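Group 1 truncated hemoglobin (Tetrahymena pyriformis, PDB 3AQ9) probably binds oxygen at a single heme in each monomer and has been linked to nitric oxide detoxification. Local coordinates at residues N15-A20 with Q49-L54; L81-I86 with K109-T114; N89-L94 with A102-A107. The protein carries 1 engineered substitution. All coordinates share one frame; numbering follows the deposited sequence.

Interaction 1. Residues N15-A20 with Q49-L54; sequences NAMKAA and QETDFL. Engineered in segment 49-54: E50 (natural residue Gln). With HEM (protoporphyrin IX containing Fe), chain C.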
loop_
_atom_site.group_PDB
_atom_site.type_symbol
_atom_site.label_atom_id
_atom_site.label_comp_id
_atom_site.label_asym_id
_atom_site.label_seq_id
_atom_site.Cartn_x
_atom_site.Cartn_y
_atom_site.Cartn_z
ATOM N N ASN A 15 -4.552 14.744 2.310
ATOM C CA ASN A 15 -4.901 14.491 3.736
ATOM C C ASN A 15 -5.461 13.105 3.888
ATOM O O ASN A 15 -5.269 12.463 4.944
ATOM C CB ASN A 15 -5.924 15.458 4.155
ATOM C CG ASN A 15 -5.369 16.900 4.229
ATOM O OD1 ASN A 15 -4.165 17.095 4.047
ATOM N ND2 ASN A 15 -6.236 17.862 4.333
ATOM N N ALA A 16 -6.116 12.587 2.821
ATOM C CA ALA A 16 -6.643 11.196 2.916
ATOM C C ALA A 16 -5.487 10.193 2.824
ATOM O O ALA A 16 -5.504 9.210 3.567
ATOM C CB ALA A 16 -7.644 10.878 1.742
ATOM N N MET A 17 -4.501 10.413 1.982
ATOM C CA MET A 17 -3.417 9.467 1.857
ATOM C C MET A 17 -2.619 9.454 3.195
ATOM O O MET A 17 -2.144 8.363 3.607
ATOM C CB MET A 17 -2.463 9.837 0.728
ATOM C CG MET A 17 -1.511 8.727 0.589
ATOM S SD MET A 17 -2.263 7.127 -0.109
ATOM C CE MET A 17 -3.557 8.122 -1.185
ATOM N N LYS A 18 -2.372 10.609 3.754
ATOM C CA LYS A 18 -1.621 10.684 5.012
ATOM C C LYS A 18 -2.305 9.965 6.146
ATOM O O LYS A 18 -1.633 9.512 7.108
ATOM C CB LYS A 18 -1.319 12.144 5.405
ATOM C CG LYS A 18 -0.227 12.642 4.389
ATOM C CD LYS A 18 0.132 14.032 4.947
ATOM C CE LYS A 18 1.302 14.510 4.097
ATOM N NZ LYS A 18 1.690 15.794 4.723
ATOM N N ALA A 19 -3.642 9.953 6.149
ATOM C CA ALA A 19 -4.407 9.173 7.162
ATOM C C ALA A 19 -4.457 7.661 6.760
ATOM O O ALA A 19 -4.366 6.781 7.615
ATOM C CB ALA A 19 -5.827 9.750 7.300
ATOM N N ALA A 20 -4.530 7.351 5.479
ATOM C CA ALA A 20 -4.717 5.950 5.070
ATOM C C ALA A 20 -3.465 5.094 5.352
ATOM O O ALA A 20 -3.577 3.962 5.812
ATOM C CB ALA A 20 -5.001 5.949 3.565
ATOM N N GLN A 49 7.873 6.510 2.619
ATOM C CA GLN A 49 8.085 5.965 1.273
ATOM C C GLN A 49 6.813 5.457 0.668
ATOM O O GLN A 49 6.514 5.607 -0.531
ATOM C CB GLN A 49 9.091 4.761 1.365
ATOM C CG GLN A 49 10.475 5.237 1.725
ATOM C CD GLN A 49 10.980 6.251 0.656
ATOM O OE1 GLN A 49 11.116 5.908 -0.491
ATOM N NE2 GLN A 49 11.245 7.394 1.025
ATOM N N GLU A 50 6.064 4.685 1.439
ATOM C CA GLU A 50 4.829 4.106 0.911
ATOM C C GLU A 50 3.748 5.148 0.626
ATOM O O GLU A 50 2.992 5.045 -0.362
ATOM C CB GLU A 50 4.368 3.030 1.920
ATOM C CG GLU A 50 3.251 2.217 1.432
ATOM C CD GLU A 50 3.464 0.710 1.830
ATOM O OE1 GLU A 50 4.270 0.349 2.828
ATOM O OE2 GLU A 50 2.570 0.019 1.419
ATOM N N THR A 51 3.674 6.161 1.458
ATOM C CA THR A 51 2.760 7.298 1.116
ATOM C C THR A 51 3.243 7.900 -0.238
ATOM O O THR A 51 2.413 8.133 -1.140
ATOM C CB THR A 51 2.790 8.381 2.164
ATOM O OG1 THR A 51 2.359 7.823 3.445
ATOM C CG2 THR A 51 1.820 9.559 1.796
ATOM N N ASP A 52 4.548 8.126 -0.390
ATOM C CA ASP A 52 4.979 8.713 -1.714
ATOM C C ASP A 52 4.656 7.722 -2.837
ATOM O O ASP A 52 4.291 8.146 -3.942
ATOM C CB ASP A 52 6.509 8.898 -1.738
ATOM C CG ASP A 52 6.984 10.055 -0.832
ATOM O OD1 ASP A 52 8.209 10.146 -0.557
ATOM O OD2 ASP A 52 6.180 10.942 -0.441
ATOM N N PHE A 53 4.877 6.444 -2.602
ATOM C CA PHE A 53 4.671 5.458 -3.679
ATOM C C PHE A 53 3.186 5.354 -4.094
ATOM O O PHE A 53 2.837 5.453 -5.272
ATOM C CB PHE A 53 5.122 4.042 -3.239
ATOM C CG PHE A 53 5.113 3.082 -4.380
ATOM C CD1 PHE A 53 6.034 3.250 -5.387
ATOM C CD2 PHE A 53 4.228 1.961 -4.390
ATOM C CE1 PHE A 53 6.102 2.320 -6.492
ATOM C CE2 PHE A 53 4.262 1.070 -5.467
ATOM C CZ PHE A 53 5.213 1.224 -6.529
ATOM N N LEU A 54 2.287 5.196 -3.114
ATOM C CA LEU A 54 0.882 5.102 -3.454
ATOM C C LEU A 54 0.354 6.419 -3.991
ATOM O O LEU A 54 -0.518 6.395 -4.860
ATOM C CB LEU A 54 0.021 4.639 -2.257
ATOM C CG LEU A 54 0.395 3.222 -1.776
ATOM C CD1 LEU A 54 -0.499 3.003 -0.413
ATOM C CD2 LEU A 54 0.153 2.141 -2.851
HETATM C CHA HEM C . 9.381 -2.080 1.311
HETATM C CHB HEM C . 6.845 -5.878 3.120
HETATM C CHC HEM C . 3.693 -5.487 -0.507
HETATM C CHD HEM C . 5.407 -0.957 -1.283
HETATM C C1A HEM C . 8.962 -3.139 2.099
HETATM C C2A HEM C . 9.682 -3.690 3.258
HETATM C C3A HEM C . 8.968 -4.679 3.752
HETATM C C4A HEM C . 7.797 -4.880 2.928
HETATM C CMA HEM C . 9.210 -5.588 4.968
HETATM C CAA HEM C . 10.984 -3.024 3.859
HETATM C CBA HEM C . 12.340 -3.718 4.107
HETATM C CGA HEM C . 12.958 -2.568 5.115
HETATM O O1A HEM C . 13.400 -1.482 4.591
HETATM O O2A HEM C . 12.648 -2.501 6.366
HETATM C C1B HEM C . 5.799 -6.118 2.184
HETATM C C2B HEM C . 4.999 -7.329 2.266
HETATM C C3B HEM C . 4.191 -7.266 1.195
HETATM C C4B HEM C . 4.471 -6.003 0.563
HETATM C CMB HEM C . 5.083 -8.465 3.284
HETATM C CAB HEM C . 3.182 -8.351 0.798
HETATM C CBB HEM C . 3.223 -8.629 -0.496
HETATM C C1C HEM C . 3.841 -4.173 -0.984
HETATM C C2C HEM C . 2.918 -3.518 -1.878
HETATM C C3C HEM C . 3.412 -2.274 -2.042
HETATM C C4C HEM C . 4.615 -2.116 -1.281
HETATM C CMC HEM C . 1.598 -4.188 -2.444
HETATM C CAC HEM C . 2.816 -1.066 -2.857
HETATM C CBC HEM C . 1.863 -1.261 -3.767
HETATM C C1D HEM C . 6.655 -0.903 -0.650
HETATM C C2D HEM C . 7.473 0.281 -0.705
HETATM C C3D HEM C . 8.654 -0.078 0.048
HETATM C C4D HEM C . 8.430 -1.419 0.479
HETATM C CMD HEM C . 7.250 1.631 -1.402
HETATM C CAD HEM C . 9.835 0.813 0.325
HETATM C CBD HEM C . 10.875 0.792 -0.712
HETATM C CGD HEM C . 11.941 1.853 -0.356
HETATM O O1D HEM C . 12.713 2.240 -1.229
HETATM O O2D HEM C . 12.181 2.080 0.906
HETATM N NA HEM C . 7.828 -3.923 1.955
HETATM N NB HEM C . 5.555 -5.227 1.121
HETATM N NC HEM C . 4.857 -3.329 -0.647
HETATM N ND HEM C . 7.187 -1.964 0.129
HETATM FE FE HEM C . 6.381 -3.635 0.628
HETATM O O HOH W 1 5.168 -2.561 2.122
#
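In the pairing of helices 13-28 and 43-57 of this globin, M17 meets T51 and L54 on a flank of helix 43-57 turned away from the heme iron. M17 CG lies 3.6 Å from T51 CG2, the two side chains sliding past each other in opposite directions. With CG anti to the backbone N (chi1 -173°) and a bend at chi2, M17 carries its sulfur on to L54, and SD stands 4.0 Å from L54 CB where the side chains cross at about a right angle. T51 turns its methyl to M17 while its OG1 hydrogen-bonds T47 O one turn back. The two helices are half of the 2/2 sandwich of truncated hemoglobins, probably the B and E helices, and Y8 and L11 of helix 7-11 also pack on M17. L54 reaches the heme too, its CD2 3.9 Å from the heme vinyl atom CBC, and F53 CE2 is 3.7 Å from heme CAC. E50, an engineered replacement of glutamine, accepts a bond at OE1 from the iron-bound water, 3.1 Å between OE1 and the water oxygen. The same OE1 is hydrogen-bonded to Q46 NE2, and that water sits 2.2 Å from the heme iron.

Interaction 2. Residues L81-I86 with K109-T114; sequences LHFDAI and KVIEHT. With HEM (protoporphyrin IX containing Fe), chain C.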
loop_
_atom_site.group_PDB
_atom_site.type_symbol
_atom_site.label_atom_id
_atom_site.label_comp_id
_atom_site.label_asym_id
_atom_site.label_seq_id
_atom_site.Cartn_x
_atom_site.Cartn_y
_atom_site.Cartn_z
ATOM N N LEU A 81 -0.224 -15.363 -0.681
ATOM C CA LEU A 81 -1.124 -15.009 0.454
ATOM C C LEU A 81 -0.698 -13.708 1.126
ATOM O O LEU A 81 -1.501 -12.994 1.783
ATOM C CB LEU A 81 -1.150 -16.158 1.485
ATOM C CG LEU A 81 0.101 -16.125 2.374
ATOM C CD1 LEU A 81 -0.363 -16.260 3.736
ATOM C CD2 LEU A 81 0.875 -17.230 2.039
ATOM N N HIS A 82 0.593 -13.388 1.024
ATOM C CA HIS A 82 1.060 -12.124 1.636
ATOM C C HIS A 82 0.554 -10.924 0.840
ATOM O O HIS A 82 0.094 -9.949 1.439
ATOM C CB HIS A 82 2.579 -12.035 1.584
ATOM C CG HIS A 82 3.259 -13.162 2.295
ATOM N ND1 HIS A 82 3.003 -13.510 3.621
ATOM C CD2 HIS A 82 4.227 -14.008 1.852
ATOM C CE1 HIS A 82 3.760 -14.575 3.929
ATOM N NE2 HIS A 82 4.495 -14.893 2.865
ATOM N N PHE A 83 0.536 -11.030 -0.499
ATOM C CA PHE A 83 0.047 -9.883 -1.267
ATOM C C PHE A 83 -1.446 -9.776 -1.093
ATOM O O PHE A 83 -1.958 -8.661 -0.971
ATOM C CB PHE A 83 0.382 -10.116 -2.775
ATOM C CG PHE A 83 0.149 -8.859 -3.638
ATOM C CD1 PHE A 83 1.211 -8.037 -3.913
ATOM C CD2 PHE A 83 -1.121 -8.640 -4.209
ATOM C CE1 PHE A 83 1.089 -6.914 -4.717
ATOM C CE2 PHE A 83 -1.320 -7.504 -5.039
ATOM C CZ PHE A 83 -0.194 -6.631 -5.270
ATOM N N ASP A 84 -2.187 -10.889 -1.083
ATOM C CA ASP A 84 -3.623 -10.772 -0.777
ATOM C C ASP A 84 -3.941 -10.097 0.561
ATOM O O ASP A 84 -4.840 -9.287 0.698
ATOM C CB ASP A 84 -4.271 -12.167 -0.682
ATOM C CG ASP A 84 -4.442 -12.830 -2.077
ATOM O OD1 ASP A 84 -4.817 -14.006 -2.097
ATOM O OD2 ASP A 84 -4.231 -12.155 -3.126
ATOM N N ALA A 85 -3.106 -10.367 1.564
ATOM C CA ALA A 85 -3.339 -9.744 2.869
ATOM C C ALA A 85 -3.115 -8.230 2.772
ATOM O O ALA A 85 -3.847 -7.458 3.391
ATOM C CB ALA A 85 -2.326 -10.369 3.941
ATOM N N ILE A 86 -2.065 -7.844 2.062
ATOM C CA ILE A 86 -1.845 -6.374 1.899
ATOM C C ILE A 86 -3.061 -5.756 1.206
ATOM O O ILE A 86 -3.541 -4.701 1.642
ATOM C CB ILE A 86 -0.538 -6.077 1.090
ATOM C CG1 ILE A 86 0.669 -6.547 1.912
ATOM C CG2 ILE A 86 -0.523 -4.558 0.563
ATOM C CD1 ILE A 86 0.827 -5.916 3.250
ATOM N N LYS A 109 -7.127 -2.238 -8.370
ATOM C CA LYS A 109 -6.782 -2.763 -9.758
ATOM C C LYS A 109 -5.446 -2.171 -10.214
ATOM O O LYS A 109 -4.662 -2.895 -10.880
ATOM C CB LYS A 109 -7.843 -2.392 -10.786
ATOM C CG LYS A 109 -9.081 -3.272 -10.669
ATOM C CD LYS A 109 -10.166 -2.905 -11.763
ATOM C CE LYS A 109 -9.523 -2.595 -13.131
ATOM N NZ LYS A 109 -10.676 -2.472 -14.141
ATOM N N VAL A 110 -5.144 -0.913 -9.839
ATOM C CA VAL A 110 -3.800 -0.357 -10.193
ATOM C C VAL A 110 -2.735 -1.097 -9.405
ATOM O O VAL A 110 -1.770 -1.600 -9.946
ATOM C CB VAL A 110 -3.721 1.180 -9.908
ATOM C CG1 VAL A 110 -2.249 1.650 -10.014
ATOM C CG2 VAL A 110 -4.672 1.955 -10.946
ATOM N N ILE A 111 -2.942 -1.199 -8.098
ATOM C CA ILE A 111 -1.861 -1.787 -7.228
ATOM C C ILE A 111 -1.673 -3.249 -7.530
ATOM O O ILE A 111 -0.527 -3.768 -7.477
ATOM C CB ILE A 111 -2.302 -1.608 -5.790
ATOM C CG1 ILE A 111 -2.327 -0.113 -5.518
ATOM C CG2 ILE A 111 -1.316 -2.357 -4.730
ATOM C CD1 ILE A 111 -3.089 0.305 -4.215
ATOM N N GLU A 112 -2.738 -3.919 -7.997
ATOM C CA GLU A 112 -2.635 -5.381 -8.258
ATOM C C GLU A 112 -1.527 -5.661 -9.343
ATOM O O GLU A 112 -0.880 -6.729 -9.334
ATOM C CB GLU A 112 -4.029 -5.883 -8.761
ATOM C CG GLU A 112 -4.029 -7.198 -9.415
ATOM C CD GLU A 112 -3.631 -8.362 -8.374
ATOM O OE1 GLU A 112 -3.116 -9.428 -8.888
ATOM O OE2 GLU A 112 -3.932 -8.192 -7.181
ATOM N N HIS A 113 -1.294 -4.710 -10.265
ATOM C CA HIS A 113 -0.289 -4.984 -11.348
ATOM C C HIS A 113 1.133 -5.150 -10.714
ATOM O O HIS A 113 2.007 -5.696 -11.443
ATOM C CB HIS A 113 -0.330 -3.784 -12.304
ATOM C CG HIS A 113 -1.513 -3.821 -13.207
ATOM N ND1 HIS A 113 -2.654 -3.027 -13.066
ATOM C CD2 HIS A 113 -1.737 -4.640 -14.251
ATOM C CE1 HIS A 113 -3.517 -3.332 -14.065
ATOM N NE2 HIS A 113 -2.976 -4.317 -14.788
ATOM N N THR A 114 1.337 -4.734 -9.456
ATOM C CA THR A 114 2.704 -4.857 -8.884
ATOM C C THR A 114 2.938 -6.258 -8.355
ATOM O O THR A 114 4.096 -6.576 -7.965
ATOM C CB THR A 114 2.963 -3.898 -7.739
ATOM O OG1 THR A 114 2.041 -4.133 -6.624
ATOM C CG2 THR A 114 2.812 -2.416 -8.173
HETATM C CHA HEM C . 9.381 -2.080 1.311
HETATM C CHB HEM C . 6.845 -5.878 3.120
HETATM C CHC HEM C . 3.693 -5.487 -0.507
HETATM C CHD HEM C . 5.407 -0.957 -1.283
HETATM C C1A HEM C . 8.962 -3.139 2.099
HETATM C C2A HEM C . 9.682 -3.690 3.258
HETATM C C3A HEM C . 8.968 -4.679 3.752
HETATM C C4A HEM C . 7.797 -4.880 2.928
HETATM C CMA HEM C . 9.210 -5.588 4.968
HETATM C CAA HEM C . 10.984 -3.024 3.859
HETATM C CBA HEM C . 12.340 -3.718 4.107
HETATM C CGA HEM C . 12.958 -2.568 5.115
HETATM O O1A HEM C . 13.400 -1.482 4.591
HETATM O O2A HEM C . 12.648 -2.501 6.366
HETATM C C1B HEM C . 5.799 -6.118 2.184
HETATM C C2B HEM C . 4.999 -7.329 2.266
HETATM C C3B HEM C . 4.191 -7.266 1.195
HETATM C C4B HEM C . 4.471 -6.003 0.563
HETATM C CMB HEM C . 5.083 -8.465 3.284
HETATM C CAB HEM C . 3.182 -8.351 0.798
HETATM C CBB HEM C . 3.223 -8.629 -0.496
HETATM C C1C HEM C . 3.841 -4.173 -0.984
HETATM C C2C HEM C . 2.918 -3.518 -1.878
HETATM C C3C HEM C . 3.412 -2.274 -2.042
HETATM C C4C HEM C . 4.615 -2.116 -1.281
HETATM C CMC HEM C . 1.598 -4.188 -2.444
HETATM C CAC HEM C . 2.816 -1.066 -2.857
HETATM C CBC HEM C . 1.863 -1.261 -3.767
HETATM C C1D HEM C . 6.655 -0.903 -0.650
HETATM C C2D HEM C . 7.473 0.281 -0.705
HETATM C C3D HEM C . 8.654 -0.078 0.048
HETATM C C4D HEM C . 8.430 -1.419 0.479
HETATM C CMD HEM C . 7.250 1.631 -1.402
HETATM C CAD HEM C . 9.835 0.813 0.325
HETATM C CBD HEM C . 10.875 0.792 -0.712
HETATM C CGD HEM C . 11.941 1.853 -0.356
HETATM O O1D HEM C . 12.713 2.240 -1.229
HETATM O O2D HEM C . 12.181 2.080 0.906
HETATM N NA HEM C . 7.828 -3.923 1.955
HETATM N NB HEM C . 5.555 -5.227 1.121
HETATM N NC HEM C . 4.857 -3.329 -0.647
HETATM N ND HEM C . 7.187 -1.964 0.129
HETATM FE FE HEM C . 6.381 -3.635 0.628
HETATM O O HOH W 1 5.168 -2.561 2.122
#
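F83 drives the rim of its ring into residues 111-114, toward the end of helix 101-112 and just beyond, where I111, E112 and T114 meet it. The tight side is the buried one. F83 CE1 lies 3.5 Å from T114 OG1 and F83 CZ 3.6 Å from I111 O, both oxygens near the ring plane. F83 CE1 is 3.6 Å from the heme methyl CMC, while I111 CG2 reaches the heme vinyl atom CBC at 3.5 Å, so ring and isoleucine wall one edge of the porphyrin. This is the heme-facing junction of the two helices that form one layer of the 2/2 fold; I86, on the helix of F83, adds its own contact, I86 CG1 to heme CAB at 3.3 Å. T114 places its hydroxyl between the backbone N and the carbonyl carbon (chi1 61°); from there OG1 donates to I111 O over 2.7 Å, in the carbonyl plane, and I111 O takes T114 N as well. On the partly exposed flank the contact is thinner rather than more distant: a single carboxylate oxygen, E112 OE2, meets the ring obliquely, 3.4 Å from F83 CE2, the carboxylate plane 83° from the ring plane. R115 forms salt bridges with E112 and D84, probably easing the proximity of these two acids. Replacing F83 by an alanine would probably open a gap beside the heme methyl and strip I111 O and T114 OG1 of their ring neighbour. Those two oxygens are consistent with a weak attraction to the ring's slightly positive C-H edge.

Interaction 3. Residues N89-L94 with A102-A107; sequences NLAATL and AVINEA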
loop_
_atom_site.group_PDB
_atom_site.type_symbol
_atom_site.label_atom_id
_atom_site.label_comp_id
_atom_site.label_asym_id
_atom_site.label_seq_id
_atom_site.Cartn_x
_atom_site.Cartn_y
_atom_site.Cartn_z
ATOM N N ASN A 89 -6.046 -5.549 3.537
ATOM C CA ASN A 89 -5.885 -4.486 4.568
ATOM C C ASN A 89 -5.988 -3.088 3.988
ATOM O O ASN A 89 -6.545 -2.188 4.655
ATOM C CB ASN A 89 -4.564 -4.624 5.330
ATOM C CG ASN A 89 -4.632 -5.802 6.330
ATOM O OD1 ASN A 89 -5.434 -5.770 7.235
ATOM N ND2 ASN A 89 -3.796 -6.795 6.163
ATOM N N LEU A 90 -5.460 -2.893 2.783
ATOM C CA LEU A 90 -5.608 -1.520 2.158
ATOM C C LEU A 90 -7.090 -1.289 1.862
ATOM O O LEU A 90 -7.630 -0.230 2.133
ATOM C CB LEU A 90 -4.791 -1.478 0.843
ATOM C CG LEU A 90 -4.918 -0.031 0.286
ATOM C CD1 LEU A 90 -4.333 0.953 1.297
ATOM C CD2 LEU A 90 -4.046 0.066 -0.914
ATOM N N ALA A 91 -7.784 -2.292 1.310
ATOM C CA ALA A 91 -9.221 -2.097 1.033
ATOM C C ALA A 91 -10.000 -1.803 2.286
ATOM O O ALA A 91 -10.842 -0.888 2.257
ATOM C CB ALA A 91 -9.818 -3.344 0.292
ATOM N N ALA A 92 -9.715 -2.539 3.357
ATOM C CA ALA A 92 -10.462 -2.363 4.654
ATOM C C ALA A 92 -10.184 -0.910 5.199
ATOM O O ALA A 92 -11.081 -0.259 5.751
ATOM C CB ALA A 92 -10.074 -3.373 5.608
ATOM N N THR A 93 -8.929 -0.463 4.996
ATOM C CA THR A 93 -8.531 0.901 5.448
ATOM C C THR A 93 -9.364 1.960 4.710
ATOM O O THR A 93 -9.925 2.900 5.299
ATOM C CB THR A 93 -7.021 1.123 5.154
ATOM O OG1 THR A 93 -6.298 0.199 6.012
ATOM C CG2 THR A 93 -6.595 2.563 5.500
ATOM N N LEU A 94 -9.348 1.842 3.378
ATOM C CA LEU A 94 -10.097 2.835 2.585
ATOM C C LEU A 94 -11.595 2.786 2.906
ATOM O O LEU A 94 -12.241 3.832 2.940
ATOM C CB LEU A 94 -9.823 2.547 1.079
ATOM C CG LEU A 94 -8.354 2.757 0.607
ATOM C CD1 LEU A 94 -8.217 2.551 -0.853
ATOM C CD2 LEU A 94 -7.800 4.176 0.913
ATOM N N ALA A 102 -16.512 1.438 -5.338
ATOM C CA ALA A 102 -16.066 1.602 -6.758
ATOM C C ALA A 102 -14.664 2.174 -6.808
ATOM O O ALA A 102 -13.809 1.691 -7.597
ATOM C CB ALA A 102 -17.020 2.459 -7.593
ATOM N N VAL A 103 -14.373 3.158 -5.929
ATOM C CA VAL A 103 -13.059 3.778 -5.921
ATOM C C VAL A 103 -12.030 2.832 -5.301
ATOM O O VAL A 103 -10.875 2.722 -5.772
ATOM C CB VAL A 103 -13.123 5.182 -5.198
ATOM C CG1 VAL A 103 -11.674 5.715 -4.952
ATOM C CG2 VAL A 103 -14.010 6.097 -6.127
ATOM N N ILE A 104 -12.434 2.093 -4.264
ATOM C CA ILE A 104 -11.503 1.142 -3.705
ATOM C C ILE A 104 -11.107 0.151 -4.797
ATOM O O ILE A 104 -9.938 -0.237 -4.915
ATOM C CB ILE A 104 -12.116 0.369 -2.539
ATOM C CG1 ILE A 104 -12.350 1.383 -1.342
ATOM C CG2 ILE A 104 -11.147 -0.750 -2.074
ATOM C CD1 ILE A 104 -13.203 0.721 -0.305
ATOM N N ASN A 105 -12.068 -0.248 -5.609
ATOM C CA ASN A 105 -11.716 -1.273 -6.648
ATOM C C ASN A 105 -10.771 -0.701 -7.698
ATOM O O ASN A 105 -9.867 -1.406 -8.163
ATOM C CB ASN A 105 -13.003 -1.772 -7.326
ATOM C CG ASN A 105 -13.860 -2.636 -6.365
ATOM O OD1 ASN A 105 -13.334 -3.177 -5.330
ATOM N ND2 ASN A 105 -15.185 -2.784 -6.689
ATOM N N GLU A 106 -10.986 0.568 -8.078
ATOM C CA GLU A 106 -10.069 1.213 -9.038
ATOM C C GLU A 106 -8.644 1.233 -8.458
ATOM O O GLU A 106 -7.669 0.941 -9.146
ATOM C CB GLU A 106 -10.517 2.641 -9.395
ATOM C CG GLU A 106 -11.710 2.718 -10.413
ATOM C CD GLU A 106 -11.468 1.765 -11.692
ATOM O OE1 GLU A 106 -12.294 0.787 -11.824
ATOM O OE2 GLU A 106 -10.495 1.918 -12.563
ATOM N N ALA A 107 -8.533 1.559 -7.165
ATOM C CA ALA A 107 -7.238 1.666 -6.573
ATOM C C ALA A 107 -6.588 0.270 -6.503
ATOM O O ALA A 107 -5.386 0.099 -6.847
ATOM C CB ALA A 107 -7.331 2.225 -5.094
#
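I104 fits between A91 and L94, three residues apart on the facing helix, and with A107 these side chains join the arms of an antiparallel helical hairpin, probably the G and H helices of the truncated globin fold. The branches of I104 divide the work. CG2, anti to the backbone N, lies 3.8 Å from A91 CB, and CG1, which chi1 of -67° sets anti to the carbonyl carbon, lies 3.7 Å from L94 CB. From CG1 the chain runs on so that I104 CD1 comes to 3.8 Å from A91 O, laying the isoleucine along the backbone as well as on the side chains. The small A91 lets the chains come close here: its CA is 6.2 Å from that of I104. A107, one turn beyond I104 on its helix, is reached by L94 CD1 at a looser 4.3 Å to A107 CB. The side chains that meet are all apolar. Over these short segments the axes stay 10.0 Å apart at their closest, and their N-to-C directions differ by 149°, so the arms splay somewhat from antiparallel. Beyond the first shell, V99 in the connection between the helices packs on both L94 and I104, closing the bend of the hairpin, while I7 of helix 7-11 touches A107. T93 faces another neighbour, resting on L23, F24 and K27 of helix 13-28. Its hydroxyl turns back into its own helix: T93 OG1 donates to N89 O over 2.8 Å, tilted 29° from the carbonyl plane, while T93 N reaches the same oxygen from the opposite face.

From the N terminus, interaction 1 comes first, joining helix 13-28 to helix 43-57 across 28 intervening residues, complete before the others begin. Interaction 2 opens on helix 80-96 and closes, after 22 intervening residues, at 109-114 toward the end of helix 101-112. Interaction 3 joins the same two helices within that span, near the bend, with 7 residues between its segments; none of the loops cross. The contacts also touch one another: L54 CD2 of interaction 1 is 4.0 Å from I111 CD1 of interaction 2, which lies 3.4 Å from L90 CD2 of 89-94, and A20, by its backbone O and its CB, packs on T93 and L94. Interactions 1 and 2 share the heme.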